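Local coordinates for beta-glucuronidase (uncultured Clostridium sp., PDB 6U7J), which hydrolyses beta-D-glucuronides to release glucuronic acid, and as a gut microbial enzyme probably reactivates estrogens from their glucuronide conjugates, at residues B[28-33]-B[59-64]; B[36-39]-B[43-46]; B[77-82]-B[182-187]; B[172-175]-B[179-182]. All blocks are in the same frame, centred on the assembly; numbering follows the deposited sequence.

Contact 1: B[28-33]-B[59-64]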
loop_
_atom_site.group_PDB
_atom_site.type_symbol
_atom_site.label_atom_id
_atom_site.label_comp_id
_atom_site.label_asym_id
_atom_site.label_seq_id
_atom_site.Cartn_x
_atom_site.Cartn_y
_atom_site.Cartn_z
ATOM N N TRP B 28 11.593 -13.498 -30.310
ATOM C CA TRP B 28 11.283 -14.690 -31.089
ATOM C C TRP B 28 9.789 -14.746 -31.381
ATOM O O TRP B 28 8.984 -14.043 -30.762
ATOM C CB TRP B 28 11.674 -15.968 -30.336
ATOM C CG TRP B 28 13.136 -16.168 -30.043
ATOM C CD1 TRP B 28 14.037 -15.232 -29.625
ATOM C CD2 TRP B 28 13.849 -17.409 -30.131
ATOM N NE1 TRP B 28 15.277 -15.820 -29.446
ATOM C CE2 TRP B 28 15.183 -17.154 -29.748
ATOM C CE3 TRP B 28 13.484 -18.712 -30.495
ATOM C CZ2 TRP B 28 16.158 -18.150 -29.728
ATOM C CZ3 TRP B 28 14.445 -19.697 -30.469
ATOM C CH2 TRP B 28 15.772 -19.412 -30.084
ATOM N N LYS B 29 9.412 -15.632 -32.300
ATOM C CA LYS B 29 8.005 -15.943 -32.514
ATOM C C LYS B 29 7.607 -17.099 -31.608
ATOM O O LYS B 29 8.434 -17.941 -31.253
ATOM C CB LYS B 29 7.724 -16.289 -33.978
ATOM C CG LYS B 29 8.035 -15.150 -34.942
ATOM C CD LYS B 29 7.211 -13.923 -34.554
ATOM C CE LYS B 29 7.505 -12.703 -35.423
ATOM N NZ LYS B 29 6.461 -11.636 -35.244
ATOM N N PHE B 30 6.323 -17.144 -31.252
ATOM C CA PHE B 30 5.882 -17.997 -30.159
ATOM C C PHE B 30 4.427 -18.386 -30.353
ATOM O O PHE B 30 3.603 -17.573 -30.774
ATOM C CB PHE B 30 6.079 -17.255 -28.828
ATOM C CG PHE B 30 5.560 -17.970 -27.608
ATOM C CD1 PHE B 30 4.199 -17.974 -27.299
ATOM C CD2 PHE B 30 6.460 -18.546 -26.705
ATOM C CE1 PHE B 30 3.738 -18.601 -26.145
ATOM C CE2 PHE B 30 6.009 -19.158 -25.548
ATOM C CZ PHE B 30 4.646 -19.186 -25.261
ATOM N N LYS B 31 4.119 -19.623 -29.985
ATOM C CA LYS B 31 2.766 -20.141 -30.015
ATOM C C LYS B 31 2.678 -21.260 -28.990
ATOM O O LYS B 31 3.627 -22.035 -28.833
ATOM C CB LYS B 31 2.407 -20.667 -31.415
ATOM C CG LYS B 31 0.981 -21.149 -31.545
ATOM C CD LYS B 31 0.529 -21.195 -33.011
ATOM C CE LYS B 31 1.213 -22.294 -33.770
ATOM N NZ LYS B 31 0.609 -22.438 -35.133
ATOM N N ARG B 32 1.546 -21.357 -28.307
ATOM C CA ARG B 32 1.329 -22.469 -27.398
ATOM C C ARG B 32 0.483 -23.550 -28.057
ATOM O O ARG B 32 -0.256 -23.299 -29.009
ATOM C CB ARG B 32 0.662 -21.981 -26.109
ATOM C CG ARG B 32 -0.789 -21.724 -26.220
ATOM C CD ARG B 32 -1.427 -21.632 -24.834
ATOM N NE ARG B 32 -2.634 -20.823 -24.907
ATOM C CZ ARG B 32 -3.867 -21.310 -24.988
ATOM N NH1 ARG B 32 -4.062 -22.618 -24.981
ATOM N NH2 ARG B 32 -4.907 -20.478 -25.059
ATOM N N ASP B 33 0.610 -24.770 -27.538
ATOM C CA ASP B 33 -0.311 -25.843 -27.905
ATOM C C ASP B 33 -1.729 -25.514 -27.448
ATOM O O ASP B 33 -1.939 -25.039 -26.325
ATOM C CB ASP B 33 0.117 -27.161 -27.256
ATOM C CG ASP B 33 1.208 -27.893 -28.037
ATOM O OD1 ASP B 33 1.504 -27.502 -29.193
ATOM O OD2 ASP B 33 1.766 -28.869 -27.481
ATOM N N SER B 59 13.640 -15.056 -20.892
ATOM C CA SER B 59 12.448 -14.652 -20.141
ATOM C C SER B 59 11.565 -15.877 -19.964
ATOM O O SER B 59 11.621 -16.802 -20.777
ATOM C CB SER B 59 11.655 -13.546 -20.864
ATOM O OG SER B 59 10.517 -13.129 -20.115
ATOM N N SER B 60 10.786 -15.912 -18.888
ATOM C CA SER B 60 9.631 -16.789 -18.835
ATOM C C SER B 60 8.539 -16.214 -19.738
ATOM O O SER B 60 8.475 -15.001 -19.959
ATOM C CB SER B 60 9.121 -16.907 -17.390
ATOM O OG SER B 60 10.172 -17.201 -16.462
ATOM N N TYR B 61 7.671 -17.077 -20.270
ATOM C CA TYR B 61 6.547 -16.548 -21.040
ATOM C C TYR B 61 5.327 -16.212 -20.194
ATOM O O TYR B 61 4.399 -15.578 -20.708
ATOM C CB TYR B 61 6.119 -17.517 -22.155
ATOM C CG TYR B 61 5.644 -18.900 -21.721
ATOM C CD1 TYR B 61 4.366 -19.106 -21.219
ATOM C CD2 TYR B 61 6.475 -20.007 -21.874
ATOM C CE1 TYR B 61 3.944 -20.383 -20.846
ATOM C CE2 TYR B 61 6.071 -21.264 -21.509
ATOM C CZ TYR B 61 4.805 -21.455 -20.999
ATOM O OH TYR B 61 4.415 -22.735 -20.650
ATOM N N ASN B 62 5.308 -16.600 -18.921
ATOM C CA ASN B 62 4.046 -16.636 -18.186
ATOM C C ASN B 62 3.522 -15.247 -17.817
ATOM O O ASN B 62 2.309 -15.066 -17.750
ATOM C CB ASN B 62 4.190 -17.489 -16.931
ATOM C CG ASN B 62 4.780 -18.859 -17.228
ATOM O OD1 ASN B 62 6.001 -19.021 -17.339
ATOM N ND2 ASN B 62 3.924 -19.848 -17.331
ATOM N N ASP B 63 4.382 -14.260 -17.568
ATOM C CA ASP B 63 3.902 -12.947 -17.125
ATOM C C ASP B 63 4.011 -11.864 -18.202
ATOM O O ASP B 63 3.840 -10.678 -17.902
ATOM C CB ASP B 63 4.648 -12.509 -15.859
ATOM C CG ASP B 63 4.304 -13.366 -14.657
ATOM O OD1 ASP B 63 3.290 -14.120 -14.716
ATOM O OD2 ASP B 63 5.058 -13.293 -13.659
ATOM N N ILE B 64 4.263 -12.240 -19.449
ATOM C CA ILE B 64 4.409 -11.254 -20.516
ATOM C C ILE B 64 3.049 -10.794 -21.040
ATOM O O ILE B 64 2.847 -9.605 -21.315
ATOM C CB ILE B 64 5.270 -11.851 -21.640
ATOM C CG1 ILE B 64 6.629 -12.269 -21.089
ATOM C CG2 ILE B 64 5.407 -10.857 -22.792
ATOM C CD1 ILE B 64 7.562 -11.104 -20.844
#

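Contact 2: B[36-39]-B[43-46]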
loop_
_atom_site.group_PDB
_atom_site.type_symbol
_atom_site.label_atom_id
_atom_site.label_comp_id
_atom_site.label_asym_id
_atom_site.label_seq_id
_atom_site.Cartn_x
_atom_site.Cartn_y
_atom_site.Cartn_z
ATOM N N TYR B 36 -2.972 -31.075 -25.733
ATOM C CA TYR B 36 -1.728 -31.731 -25.342
ATOM C C TYR B 36 -0.980 -32.267 -26.562
ATOM O O TYR B 36 -1.517 -33.075 -27.328
ATOM C CB TYR B 36 -2.017 -32.860 -24.357
ATOM C CG TYR B 36 -0.762 -33.485 -23.799
ATOM C CD1 TYR B 36 0.244 -32.694 -23.257
ATOM C CD2 TYR B 36 -0.579 -34.863 -23.816
ATOM C CE1 TYR B 36 1.409 -33.261 -22.743
ATOM C CE2 TYR B 36 0.586 -35.443 -23.303
ATOM C CZ TYR B 36 1.577 -34.637 -22.772
ATOM O OH TYR B 36 2.737 -35.204 -22.266
ATOM N N LYS B 37 0.250 -31.778 -26.746
ATOM C CA LYS B 37 1.191 -32.205 -27.782
ATOM C C LYS B 37 0.729 -31.870 -29.207
ATOM O O LYS B 37 1.205 -32.484 -30.166
ATOM C CB LYS B 37 1.504 -33.703 -27.654
ATOM C CG LYS B 37 2.387 -34.031 -26.439
ATOM C CD LYS B 37 2.935 -35.455 -26.488
ATOM C CE LYS B 37 1.801 -36.477 -26.559
ATOM N NZ LYS B 37 2.248 -37.834 -27.010
ATOM N N GLN B 38 -0.145 -30.868 -29.373
ATOM C CA GLN B 38 -0.627 -30.499 -30.703
ATOM C C GLN B 38 0.519 -30.238 -31.671
ATOM O O GLN B 38 0.503 -30.719 -32.810
ATOM C CB GLN B 38 -1.526 -29.269 -30.625
ATOM C CG GLN B 38 -1.923 -28.749 -32.006
ATOM C CD GLN B 38 -2.870 -27.573 -31.928
ATOM O OE1 GLN B 38 -2.901 -26.851 -30.929
ATOM N NE2 GLN B 38 -3.663 -27.380 -32.975
ATOM N N GLY B 39 1.531 -29.481 -31.232
ATOM C CA GLY B 39 2.646 -29.164 -32.116
ATOM C C GLY B 39 3.361 -30.395 -32.648
ATOM O O GLY B 39 3.752 -30.441 -33.819
ATOM N N LYS B 43 3.046 -31.728 -36.397
ATOM C CA LYS B 43 4.385 -31.548 -36.938
ATOM C C LYS B 43 4.625 -30.096 -37.328
ATOM O O LYS B 43 5.071 -29.786 -38.436
ATOM C CB LYS B 43 4.625 -32.510 -38.105
ATOM C CG LYS B 43 4.378 -33.953 -37.664
ATOM C CD LYS B 43 5.288 -34.978 -38.317
ATOM C CE LYS B 43 4.600 -36.338 -38.351
ATOM N NZ LYS B 43 5.546 -37.464 -38.648
ATOM N N TRP B 44 4.346 -29.204 -36.366
ATOM C CA TRP B 44 4.491 -27.770 -36.578
ATOM C C TRP B 44 5.904 -27.402 -36.973
ATOM O O TRP B 44 6.110 -26.392 -37.656
ATOM C CB TRP B 44 4.114 -27.002 -35.308
ATOM C CG TRP B 44 2.659 -26.825 -35.111
ATOM C CD1 TRP B 44 1.658 -27.211 -35.961
ATOM C CD2 TRP B 44 2.021 -26.212 -33.985
ATOM N NE1 TRP B 44 0.432 -26.890 -35.421
ATOM C CE2 TRP B 44 0.628 -26.272 -34.210
ATOM C CE3 TRP B 44 2.491 -25.621 -32.809
ATOM C CZ2 TRP B 44 -0.300 -25.750 -33.299
ATOM C CZ3 TRP B 44 1.573 -25.118 -31.902
ATOM C CH2 TRP B 44 0.191 -25.182 -32.154
ATOM N N PHE B 45 6.885 -28.199 -36.542
ATOM C CA PHE B 45 8.292 -27.917 -36.827
ATOM C C PHE B 45 8.668 -28.072 -38.303
ATOM O O PHE B 45 9.743 -27.612 -38.703
ATOM C CB PHE B 45 9.171 -28.837 -35.987
ATOM C CG PHE B 45 8.827 -30.297 -36.130
ATOM C CD1 PHE B 45 9.288 -31.032 -37.215
ATOM C CD2 PHE B 45 8.050 -30.936 -35.176
ATOM C CE1 PHE B 45 8.984 -32.373 -37.345
ATOM C CE2 PHE B 45 7.740 -32.276 -35.300
ATOM C CZ PHE B 45 8.207 -32.997 -36.388
ATOM N N GLU B 46 7.831 -28.704 -39.124
ATOM C CA GLU B 46 8.214 -28.938 -40.516
ATOM C C GLU B 46 8.127 -27.692 -41.384
ATOM O O GLU B 46 8.623 -27.711 -42.511
ATOM C CB GLU B 46 7.349 -30.035 -41.131
ATOM C CG GLU B 46 7.471 -31.367 -40.427
ATOM C CD GLU B 46 6.888 -32.503 -41.239
ATOM O OE1 GLU B 46 5.937 -32.242 -42.003
ATOM O OE2 GLU B 46 7.380 -33.649 -41.111
#

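Contact 3: B[77-82]-B[182-187]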
loop_
_atom_site.group_PDB
_atom_site.type_symbol
_atom_site.label_atom_id
_atom_site.label_comp_id
_atom_site.label_asym_id
_atom_site.label_seq_id
_atom_site.Cartn_x
_atom_site.Cartn_y
_atom_site.Cartn_z
ATOM N N VAL B 77 4.971 -25.394 -25.489
ATOM C CA VAL B 77 4.891 -24.201 -26.316
ATOM C C VAL B 77 6.013 -24.263 -27.345
ATOM O O VAL B 77 6.933 -25.076 -27.244
ATOM C CB VAL B 77 4.978 -22.902 -25.485
ATOM C CG1 VAL B 77 3.872 -22.882 -24.426
ATOM C CG2 VAL B 77 6.366 -22.767 -24.819
ATOM N N TRP B 78 5.940 -23.360 -28.322
ATOM C CA TRP B 78 6.804 -23.390 -29.494
ATOM C C TRP B 78 7.415 -22.015 -29.710
ATOM O O TRP B 78 6.691 -21.018 -29.832
ATOM C CB TRP B 78 6.008 -23.834 -30.729
ATOM C CG TRP B 78 5.588 -25.247 -30.588
ATOM C CD1 TRP B 78 4.497 -25.721 -29.918
ATOM C CD2 TRP B 78 6.287 -26.390 -31.083
ATOM N NE1 TRP B 78 4.469 -27.097 -29.970
ATOM C CE2 TRP B 78 5.557 -27.533 -30.682
ATOM C CE3 TRP B 78 7.467 -26.562 -31.817
ATOM C CZ2 TRP B 78 5.961 -28.833 -31.010
ATOM C CZ3 TRP B 78 7.863 -27.852 -32.147
ATOM C CH2 TRP B 78 7.106 -28.970 -31.747
ATOM N N TYR B 79 8.737 -21.963 -29.738
ATOM C CA TYR B 79 9.491 -20.768 -30.076
ATOM C C TYR B 79 10.144 -20.955 -31.436
ATOM O O TYR B 79 10.534 -22.071 -31.801
ATOM C CB TYR B 79 10.608 -20.503 -29.076
ATOM C CG TYR B 79 10.234 -20.019 -27.688
ATOM C CD1 TYR B 79 10.519 -18.715 -27.298
ATOM C CD2 TYR B 79 9.664 -20.874 -26.749
ATOM C CE1 TYR B 79 10.221 -18.259 -26.028
ATOM C CE2 TYR B 79 9.369 -20.425 -25.459
ATOM C CZ TYR B 79 9.647 -19.112 -25.115
ATOM O OH TYR B 79 9.369 -18.633 -23.852
ATOM N N GLU B 80 10.343 -19.852 -32.152
ATOM C CA GLU B 80 11.047 -19.935 -33.422
ATOM C C GLU B 80 11.742 -18.621 -33.727
ATOM O O GLU B 80 11.198 -17.548 -33.445
ATOM C CB GLU B 80 10.085 -20.275 -34.563
ATOM C CG GLU B 80 10.743 -20.405 -35.904
ATOM C CD GLU B 80 9.824 -21.087 -36.890
ATOM O OE1 GLU B 80 9.887 -22.332 -36.982
ATOM O OE2 GLU B 80 9.011 -20.383 -37.534
ATOM N N ARG B 81 12.941 -18.714 -34.301
ATOM C CA ARG B 81 13.588 -17.549 -34.887
ATOM C C ARG B 81 14.535 -18.007 -35.988
ATOM O O ARG B 81 14.770 -19.202 -36.185
ATOM C CB ARG B 81 14.324 -16.715 -33.828
ATOM C CG ARG B 81 15.599 -17.344 -33.292
ATOM C CD ARG B 81 16.493 -16.309 -32.639
ATOM N NE ARG B 81 17.234 -15.543 -33.641
ATOM C CZ ARG B 81 17.865 -14.397 -33.404
ATOM N NH1 ARG B 81 17.855 -13.845 -32.191
ATOM N NH2 ARG B 81 18.500 -13.795 -34.388
ATOM N N LYS B 82 15.073 -17.036 -36.715
ATOM C CA LYS B 82 16.062 -17.282 -37.747
ATOM C C LYS B 82 17.433 -16.779 -37.302
ATOM O O LYS B 82 17.535 -15.831 -36.519
ATOM C CB LYS B 82 15.623 -16.623 -39.057
ATOM C CG LYS B 82 14.565 -17.494 -39.756
ATOM C CD LYS B 82 13.738 -16.761 -40.788
ATOM C CE LYS B 82 12.535 -17.615 -41.218
ATOM N NZ LYS B 82 11.451 -17.681 -40.179
ATOM N N SER B 182 7.995 -21.146 -17.047
ATOM C CA SER B 182 8.517 -21.897 -18.173
ATOM C C SER B 182 8.944 -20.926 -19.261
ATOM O O SER B 182 8.439 -19.803 -19.349
ATOM C CB SER B 182 7.468 -22.880 -18.697
ATOM O OG SER B 182 7.988 -23.687 -19.733
ATOM N N GLY B 183 9.887 -21.366 -20.081
ATOM C CA GLY B 183 10.356 -20.598 -21.217
ATOM C C GLY B 183 11.841 -20.820 -21.428
ATOM O O GLY B 183 12.407 -21.792 -20.944
ATOM N N ILE B 184 12.465 -19.904 -22.164
ATOM C CA ILE B 184 13.901 -19.924 -22.414
ATOM C C ILE B 184 14.513 -18.855 -21.515
ATOM O O ILE B 184 14.540 -17.672 -21.864
ATOM C CB ILE B 184 14.225 -19.692 -23.894
ATOM C CG1 ILE B 184 13.503 -20.738 -24.763
ATOM C CG2 ILE B 184 15.730 -19.750 -24.142
ATOM C CD1 ILE B 184 13.735 -20.572 -26.270
ATOM N N HIS B 185 15.045 -19.275 -20.367
ATOM C CA HIS B 185 15.411 -18.365 -19.288
ATOM C C HIS B 185 16.818 -17.798 -19.387
ATOM O O HIS B 185 17.123 -16.835 -18.666
ATOM C CB HIS B 185 15.269 -19.074 -17.939
ATOM C CG HIS B 185 13.850 -19.355 -17.565
ATOM N ND1 HIS B 185 13.465 -20.509 -16.923
ATOM C CD2 HIS B 185 12.723 -18.624 -17.742
ATOM C CE1 HIS B 185 12.162 -20.469 -16.703
ATOM N NE2 HIS B 185 11.686 -19.341 -17.202
ATOM N N ARG B 186 17.679 -18.363 -20.228
ATOM C CA ARG B 186 19.086 -17.998 -20.297
ATOM C C ARG B 186 19.517 -17.823 -21.744
ATOM O O ARG B 186 18.844 -18.303 -22.660
ATOM C CB ARG B 186 19.941 -19.056 -19.581
ATOM C CG ARG B 186 19.664 -19.028 -18.080
ATOM C CD ARG B 186 20.426 -20.049 -17.272
ATOM N NE ARG B 186 19.838 -20.141 -15.940
ATOM C CZ ARG B 186 20.047 -21.139 -15.095
ATOM N NH1 ARG B 186 20.850 -22.149 -15.436
ATOM N NH2 ARG B 186 19.453 -21.123 -13.914
ATOM N N PRO B 187 20.602 -17.081 -21.984
ATOM C CA PRO B 187 20.988 -16.734 -23.360
ATOM C C PRO B 187 21.133 -17.954 -24.261
ATOM O O PRO B 187 21.639 -18.998 -23.844
ATOM C CB PRO B 187 22.337 -16.028 -23.180
ATOM C CG PRO B 187 22.273 -15.450 -21.810
ATOM C CD PRO B 187 21.442 -16.393 -20.987
#

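Contact 4: B[172-175]-B[179-182]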
loop_
_atom_site.group_PDB
_atom_site.type_symbol
_atom_site.label_atom_id
_atom_site.label_comp_id
_atom_site.label_asym_id
_atom_site.label_seq_id
_atom_site.Cartn_x
_atom_site.Cartn_y
_atom_site.Cartn_z
ATOM N N GLN B 172 -1.306 -29.820 -13.316
ATOM C CA GLN B 172 0.029 -30.021 -12.768
ATOM C C GLN B 172 -0.027 -29.934 -11.248
ATOM O O GLN B 172 -0.501 -28.932 -10.699
ATOM C CB GLN B 172 0.991 -28.976 -13.325
ATOM C CG GLN B 172 2.376 -29.049 -12.741
ATOM C CD GLN B 172 3.146 -30.266 -13.230
ATOM O OE1 GLN B 172 3.578 -30.328 -14.391
ATOM N NE2 GLN B 172 3.326 -31.244 -12.342
ATOM N N LYS B 173 0.455 -30.971 -10.568
ATOM C CA LYS B 173 0.601 -30.957 -9.120
ATOM C C LYS B 173 2.079 -30.937 -8.743
ATOM O O LYS B 173 2.915 -31.510 -9.442
ATOM C CB LYS B 173 -0.092 -32.170 -8.485
ATOM C CG LYS B 173 -1.600 -32.228 -8.743
ATOM C CD LYS B 173 -2.366 -31.427 -7.719
ATOM C CE LYS B 173 -3.522 -30.693 -8.360
ATOM N NZ LYS B 173 -4.816 -31.443 -8.268
ATOM N N PHE B 174 2.400 -30.249 -7.644
ATOM C CA PHE B 174 3.734 -30.282 -7.057
ATOM C C PHE B 174 3.649 -29.694 -5.655
ATOM O O PHE B 174 2.664 -29.046 -5.293
ATOM C CB PHE B 174 4.785 -29.538 -7.907
ATOM C CG PHE B 174 4.371 -28.154 -8.358
ATOM C CD1 PHE B 174 3.950 -27.933 -9.665
ATOM C CD2 PHE B 174 4.436 -27.070 -7.489
ATOM C CE1 PHE B 174 3.567 -26.671 -10.090
ATOM C CE2 PHE B 174 4.062 -25.799 -7.904
ATOM C CZ PHE B 174 3.621 -25.594 -9.204
ATOM N N ASP B 175 4.702 -29.931 -4.867
ATOM C CA ASP B 175 4.766 -29.507 -3.473
ATOM C C ASP B 175 5.953 -28.593 -3.191
ATOM O O ASP B 175 6.431 -28.523 -2.060
ATOM C CB ASP B 175 4.802 -30.719 -2.546
ATOM C CG ASP B 175 3.482 -31.462 -2.524
ATOM O OD1 ASP B 175 3.354 -32.455 -3.269
ATOM O OD2 ASP B 175 2.565 -31.041 -1.781
ATOM N N PHE B 179 6.582 -20.495 -8.268
ATOM C CA PHE B 179 5.765 -20.630 -9.469
ATOM C C PHE B 179 6.509 -21.424 -10.547
ATOM O O PHE B 179 7.705 -21.227 -10.774
ATOM C CB PHE B 179 5.382 -19.239 -9.991
ATOM C CG PHE B 179 4.321 -19.262 -11.049
ATOM C CD1 PHE B 179 4.666 -19.345 -12.398
ATOM C CD2 PHE B 179 2.989 -19.236 -10.703
ATOM C CE1 PHE B 179 3.695 -19.388 -13.382
ATOM C CE2 PHE B 179 1.990 -19.277 -11.694
ATOM C CZ PHE B 179 2.349 -19.361 -13.033
ATOM N N ASN B 180 5.797 -22.333 -11.220
ATOM C CA ASN B 180 6.429 -23.189 -12.231
ATOM C C ASN B 180 6.571 -22.444 -13.561
ATOM O O ASN B 180 5.976 -22.806 -14.577
ATOM C CB ASN B 180 5.653 -24.492 -12.401
ATOM C CG ASN B 180 6.464 -25.571 -13.148
ATOM O OD1 ASN B 180 7.692 -25.645 -13.017
ATOM N ND2 ASN B 180 5.777 -26.395 -13.931
ATOM N N TYR B 181 7.381 -21.375 -13.528
ATOM C CA TYR B 181 7.661 -20.582 -14.722
ATOM C C TYR B 181 8.319 -21.439 -15.794
ATOM O O TYR B 181 9.150 -22.303 -15.499
ATOM C CB TYR B 181 8.605 -19.425 -14.408
ATOM C CG TYR B 181 7.991 -18.220 -13.722
ATOM C CD1 TYR B 181 7.082 -17.398 -14.385
ATOM C CD2 TYR B 181 8.355 -17.887 -12.423
ATOM C CE1 TYR B 181 6.538 -16.308 -13.775
ATOM C CE2 TYR B 181 7.805 -16.772 -11.784
ATOM C CZ TYR B 181 6.900 -15.994 -12.471
ATOM O OH TYR B 181 6.370 -14.896 -11.868
ATOM N N SER B 182 7.995 -21.146 -17.047
ATOM C CA SER B 182 8.517 -21.897 -18.173
ATOM C C SER B 182 8.944 -20.926 -19.261
ATOM O O SER B 182 8.439 -19.803 -19.349
ATOM C CB SER B 182 7.468 -22.880 -18.697
ATOM O OG SER B 182 7.988 -23.687 -19.733
#

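Contact 1: B[28-33]-B[59-64]
Phe30 and Tyr61 make this contact between them. Phe30 lies on strand 20-32 and Tyr61 in the loop just after the short strand 59-60. The tight part is small and apolar. The far corner of the Phe30 ring is set over one face of Tyr61. Phe30 CZ reaches Tyr61 CG at 3.7 Å, toward the rim of the ring rather than over its centre. Phe30 CE2 touches Tyr61 CB at 3.8 Å. The two ring planes are inclined at 52°, with centroids 5.3 Å apart, so the pair is oblique. Phe30 CG is anti to the backbone N (chi1 175°), which carries the ring out toward the loop. Asn62 OD1 covers the other face of Tyr61, 4.2 Å above the plane. Met55 and Leu70 pack against both side chains, and Tyr79 meets Phe30 edge-to-face.

The looser side is at Arg32, which is partly exposed. Its side chain starts toward the loop but touches nothing in it. The end turns away and makes a long, weak ion pair with Glu69. A strand side chain and a loop side chain thus meet in a buried, largely apolar layer beside the sheet. The setting is the galactose-binding-like beta sandwich of the sugar-binding domain of family 2 glycosyl hydrolases.

Contact 2: B[36-39]-B[43-46]
Gly39 and Trp44 make a local helix-end contact, a Schellman motif closing helix 38-41 in the sugar-binding domain. Lys43, whose phi is positive, is the residue that leaves the helix. The chain then continues into a 3-10 segment at 44-46. Trp44 N bonds to Gly39 O at 2.9 Å, a bond of the Schellman motif back into the helix. Lys43 N is also near this oxygen, but its angle is too poor for a bond.

The side chain of Trp44 folds back against the helix. Its CG is anti to the carbonyl carbon (chi1 -80°), which puts the indole against the helix backbone. Gly39 CA sits over one face as a CH-pi contact, 3.9 Å from the centroid of the six-membered ring of Trp44. With no side chain on Gly39, the ring packs directly on the backbone. Lys31 makes a cation-pi contact with the indole, and Trp78 meets it edge-to-face.

Gln38 adds its extended chain at the far end of the ring, its amide tilted 42° to the indole. Gln38 OE1 bonds to Asn34 N. Glu42 ties the two side chains together, one oxygen taking Gln38 NE2 and the other Trp44 NE1. The closest approach between the two side chains is Gln38 CD to Trp44 CZ2, 3.4 Å.

Contact 3: B[77-82]-B[182-187]
Tyr79 meets Ile184 and Gly183 in a buried contact made mainly of van der Waals and CH-pi interactions. Ile184 CD1 lies over one face of the Tyr79 ring, 3.9 Å from its centroid and 16° off the ring normal. Ile184 CD1 is nearest to Tyr79 CG, at 3.8 Å, so the methyl covers the CB end of the ring. Ile184 CG1 is anti to its carbonyl carbon (chi1 -56°), and the chain runs on straight to CD1. The two side chains pass each other in opposite directions, each reaching toward the other's backbone.

The phenol end meets backbone. Tyr79 OH is 3.4 Å from Gly183 CA and 3.7 Å from Ile184 N. Neither is a hydrogen bond, so the hydroxyl simply rests against the backbone of the short strand. Gly183 has no side chain to stand in its way.

Between the two segments there is no hydrogen bond. The backbone of 77-82 bonds instead to its neighbour strands, as Trp78 does with Lys31 and Tyr79 with Val141. Ser182 bonds through OG to Thr102 O.

Strand 76-85 lies between strands 20-32 and 135-144 in the large antiparallel sheet of the sugar-binding domain. Met55 and Val143 touch Tyr79, and Val57 touches both Tyr79 and Ile184. Strand 183-184, weakly bonded, pairs antiparallel with strand 59-60.

Contact 4: B[172-175]-B[179-182]
Asn180 packs its CB against the ring of Phe174. The contact joins the 172-175 segment, which includes part of strand 171-173, to the loop that leads on to strand 183-184. The CB of Asn180 points toward 172-175 and lies 3.8 Å from Phe174 CE1 and 3.9 Å from Phe174 CZ. The approach is oblique, and the amide plane of Asn180 is 63° from the ring. From CB, the side chain places CG anti to the backbone N (chi1 -164°), and the amide leads on to polar partners. Asn180 OD1 is hydrogen-bonded to His103 NE2. Asn180 ND2 is hydrogen-bonded to Asn145 O. Asn180 ND2 comes only within 4.5 Å of Gln172 CG, a loose contact.

Phe174 also stacks on Phe176, which is in the connecting loop. Gln172 has its own anchors: Gln172 NE2 bonds to Lys173 O at 2.9 Å, from above the carbonyl plane, and OE1 bonds to Leu147 N. Asn180 is the centre of an inverse gamma turn, closed by a weak bond from Tyr181 N to Phe179 O.

The chemistry divides the asparagine in two. Its aliphatic CB supplies the packing against Phe174, while both amide atoms bond to residues beyond these segments. The contact itself is therefore thin, and the position of Asn180 probably owes more to His103 and Asn145 than to the phenylalanine.

From the N terminus, contact 1 closes the loop from strand 20-32 to the loop after strand 59-60. Contact 2 is nested inside it, around helix 38-41. The two touch through Asp33 OD1, which bonds to Gly39 N. Contact 3 opens later and spans about 100 residues, from strand 76-85 to strand 183-184. It shares two sheets with contact 1: strands 20-32 and 76-85 are neighbours, as are 59-60 and 183-184. Contact 4 closes the short loop 176-178. It lies inside the loop of contact 3 and shares Ser182 with it. Asn62 and Asp63 of contact 1 bond to the 179-182 loop. All four contacts belong to the sugar-binding domain.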